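Local coordinates for nitrogenase molybdenum-iron protein beta chain (Clostridium pasteurianum, PDB 4WES), which forms, with the alpha chain, the molybdenum-iron component of nitrogenase, which reduces dinitrogen to ammonia, and shares the [8Fe-7S] cluster with that chain, at the interface of chains A and B. Numbering follows the deposited sequence. Chains: chain A/B, Nitrogenase molybdenum-iron protein beta chain.

The interface of chains A and B. Residues chain A 446, 455-456, 458; chain B 396, 408, 415-416.
A:Glu446, near the end of helix 426-448, and the extended C-terminal backbone at A:Glu455 meet B:Lys396, which starts helix 396-402, and the loop carrying B:Asp415 and B:Arg416. In this member of the NifD/NifK family the patch is a charged network joining the two beta chains of the alpha2beta2 tetramer, and the two-fold axis repeats it with the chains exchanged.

B:Lys396 crosses the A:Glu446 side chain at about a right angle, and its ammonium NZ meets carboxylate OE1 on the syn side at 2.7 Å. B:Lys396 NZ also donates to the backbone carbonyls A:Glu455 O, at 2.8 Å, and A:Val456 O, while B:Asp415 OD2 receives it within its own chain. A lysine suits this place because a long, flexible chain, here bent at chi3 (-70°), delivers one ammonium to acceptors of both subunits; A:Val456 contributes through its backbone.

A:Glu446 extends beyond CG (chi2 -159°), and a glutamate suits the spot because its two oxygens can serve bases of both chains. A:Arg458, the C-terminal residue, sends NE to the anti side of A:Glu446 OE1 at 2.9 Å, from the face opposite B:Lys396. The CG of A:Glu455 lies over the centre of that guanidinium.

The other oxygen, A:Glu446 OE2, is gripped end-on by B:Arg416, whose two terminal nitrogens, NH1 at 2.9 Å and NH2 at 3.1 Å, let an arginine hold one oxygen twice. Both come from the same face, with the guanidinium and carboxylate planes 57° apart. B:Arg416 NH1 also bonds B:Asp415 O at 2.8 Å, which fixes the rotation of the guanidinium.

NH2 of B:Arg408 lies over one face of the B:Arg416 guanidinium, toward its rim. B:Arg408 holds both carboxylate oxygens of B:Asp415 side-on, through NE and NH2, orienting that acid for B:Lys396; the short aspartate keeps its carboxylate close to the loop, where both bases reach it. B:Arg408 NH2 also reaches A:Glu446 OE2 through water 1.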
ATOM      1  N   GLU A 446      -8.157  -9.242   5.198  1.00  9.19           N
ATOM      2  CA  GLU A 446      -9.415  -9.002   4.483  1.00  9.78           C
ATOM      3  C   GLU A 446      -9.518  -9.791   3.184  1.00 10.09           C
ATOM      4  O   GLU A 446     -10.622 -10.061   2.720  1.00 11.64           O
ATOM      5  CB  GLU A 446      -9.613  -7.499   4.261  1.00 10.50           C
ATOM      6  CG  GLU A 446      -9.634  -6.756   5.604  1.00 10.08           C
ATOM      7  CD  GLU A 446     -10.295  -5.410   5.530  1.00 10.55           C
ATOM      8  OE1 GLU A 446     -11.293  -5.199   6.289  1.00 14.05           O
ATOM      9  OE2 GLU A 446      -9.911  -4.588   4.697  1.00 12.42           O
ATOM     10  N   GLU A 455     -15.479  -7.462   7.366  1.00 10.43           N
ATOM     11  CA  GLU A 455     -15.803  -6.315   8.253  1.00 10.52           C
ATOM     12  C   GLU A 455     -15.839  -5.014   7.472  1.00  9.29           C
ATOM     13  O   GLU A 455     -15.046  -4.834   6.560  1.00  9.64           O
ATOM     14  CB  GLU A 455     -14.651  -6.168   9.265  1.00  9.49           C
ATOM     15  CG  GLU A 455     -14.376  -7.334  10.170  1.00 10.98           C
ATOM     16  CD  GLU A 455     -15.462  -7.647  11.160  1.00 10.47           C
ATOM     17  OE1 GLU A 455     -16.382  -6.814  11.405  1.00 10.90           O
ATOM     18  OE2 GLU A 455     -15.426  -8.755  11.750  1.00 12.97           O
ATOM     19  N   VAL A 456     -16.708  -4.096   7.880  1.00  8.94           N
ATOM     20  CA  VAL A 456     -16.607  -2.692   7.410  1.00  8.99           C
ATOM     21  C   VAL A 456     -15.462  -1.981   8.122  1.00  8.31           C
ATOM     22  O   VAL A 456     -14.433  -1.717   7.520  1.00  9.39           O
ATOM     23  CB  VAL A 456     -17.934  -1.921   7.546  1.00  8.87           C
ATOM     24  CG1 VAL A 456     -17.752  -0.473   7.209  1.00  9.18           C
ATOM     25  CG2 VAL A 456     -18.977  -2.524   6.642  1.00 10.08           C
ATOM     26  N   ARG A 458     -12.286  -1.394  10.684  1.00  8.13           N
ATOM     27  CA  ARG A 458     -11.145  -2.097  11.299  1.00  8.23           C
ATOM     28  C   ARG A 458     -10.387  -1.126  12.177  1.00  8.55           C
ATOM     29  O   ARG A 458      -9.551  -1.596  12.998  1.00  9.01           O
ATOM     30  CB  ARG A 458     -10.164  -2.642  10.249  1.00  8.94           C
ATOM     31  CG  ARG A 458     -10.741  -3.732   9.345  1.00  9.91           C
ATOM     32  CD  ARG A 458     -10.753  -5.061  10.012  1.00 10.37           C
ATOM     33  NE  ARG A 458     -11.105  -6.105   9.041  1.00 10.80           N
ATOM     34  CZ  ARG A 458     -11.149  -7.392   9.330  1.00 10.78           C
ATOM     35  NH1 ARG A 458     -10.830  -7.801  10.547  1.00 12.02           N
ATOM     36  NH2 ARG A 458     -11.529  -8.279   8.400  1.00 12.89           N
ATOM     37  OXT ARG A 458     -10.594   0.106  12.022  1.00  9.82           O
TER
ATOM     38  N   LYS B 396     -14.805  -1.765  -0.830  1.00  7.83           N
ATOM     39  CA  LYS B 396     -13.982  -2.954  -0.542  1.00  9.60           C
ATOM     40  C   LYS B 396     -14.779  -4.227  -0.861  1.00  8.25           C
ATOM     41  O   LYS B 396     -14.187  -5.265  -1.208  1.00  9.16           O
ATOM     42  CB  LYS B 396     -13.507  -3.018   0.929  1.00 11.22           C
ATOM     43  CG  LYS B 396     -14.597  -3.231   1.975  1.00 12.19           C
ATOM     44  CD  LYS B 396     -14.356  -2.879   3.454  1.00 13.95           C
ATOM     45  CE  LYS B 396     -13.419  -3.766   4.120  1.00 14.43           C
ATOM     46  NZ  LYS B 396     -12.989  -3.264   5.420  1.00  8.75           N
ATOM     47  N   ARG B 408      -8.450   3.342  -1.439  1.00  7.79           N
ATOM     48  CA  ARG B 408      -9.338   4.052  -0.510  1.00  7.71           C
ATOM     49  C   ARG B 408      -9.150   5.548  -0.670  1.00  7.90           C
ATOM     50  O   ARG B 408      -8.036   6.040  -0.613  1.00  9.27           O
ATOM     51  CB  ARG B 408      -9.059   3.623   0.913  1.00  8.51           C
ATOM     52  CG  ARG B 408      -9.549   2.229   1.211  1.00  9.10           C
ATOM     53  CD  ARG B 408      -8.998   1.697   2.539  1.00  9.56           C
ATOM     54  NE  ARG B 408      -9.557   0.391   2.854  1.00  9.66           N
ATOM     55  CZ  ARG B 408      -9.143  -0.742   2.302  1.00  9.64           C
ATOM     56  NH1 ARG B 408      -8.124  -0.803   1.470  1.00 11.13           N
ATOM     57  NH2 ARG B 408      -9.807  -1.859   2.591  1.00 10.99           N
ATOM     58  N   ASP B 415     -11.305   1.807   7.838  1.00  7.83           N
ATOM     59  CA  ASP B 415     -10.689   0.496   7.973  1.00  7.78           C
ATOM     60  C   ASP B 415      -9.188   0.467   7.828  1.00  8.22           C
ATOM     61  O   ASP B 415      -8.602  -0.627   7.715  1.00  8.58           O
ATOM     62  CB  ASP B 415     -11.362  -0.510   7.049  1.00  8.10           C
ATOM     63  CG  ASP B 415     -11.339  -0.129   5.582  1.00  8.01           C
ATOM     64  OD1 ASP B 415     -11.076   1.049   5.222  1.00  8.71           O
ATOM     65  OD2 ASP B 415     -11.577  -1.063   4.745  1.00  9.21           O
ATOM     66  N   ARG B 416      -8.524   1.630   7.897  1.00  8.62           N
ATOM     67  CA  ARG B 416      -7.077   1.675   7.815  1.00  8.73           C
ATOM     68  C   ARG B 416      -6.571   2.780   8.752  1.00  9.31           C
ATOM     69  O   ARG B 416      -7.307   3.660   9.180  1.00 11.04           O
ATOM     70  CB  ARG B 416      -6.589   1.908   6.381  1.00  9.44           C
ATOM     71  CG  ARG B 416      -6.830   0.753   5.416  1.00  9.28           C
ATOM     72  CD  ARG B 416      -6.068  -0.511   5.779  1.00  9.51           C
ATOM     73  NE  ARG B 416      -6.185  -1.586   4.801  1.00  9.43           N
ATOM     74  CZ  ARG B 416      -7.176  -2.486   4.791  1.00  9.41           C
ATOM     75  NH1 ARG B 416      -8.183  -2.420   5.635  1.00  8.86           N
ATOM     76  NH2 ARG B 416      -7.149  -3.457   3.891  1.00 10.39           N
TER
HETATM   77  O   HOH W   1      -9.693  -4.837   1.700  1.00 22.73           O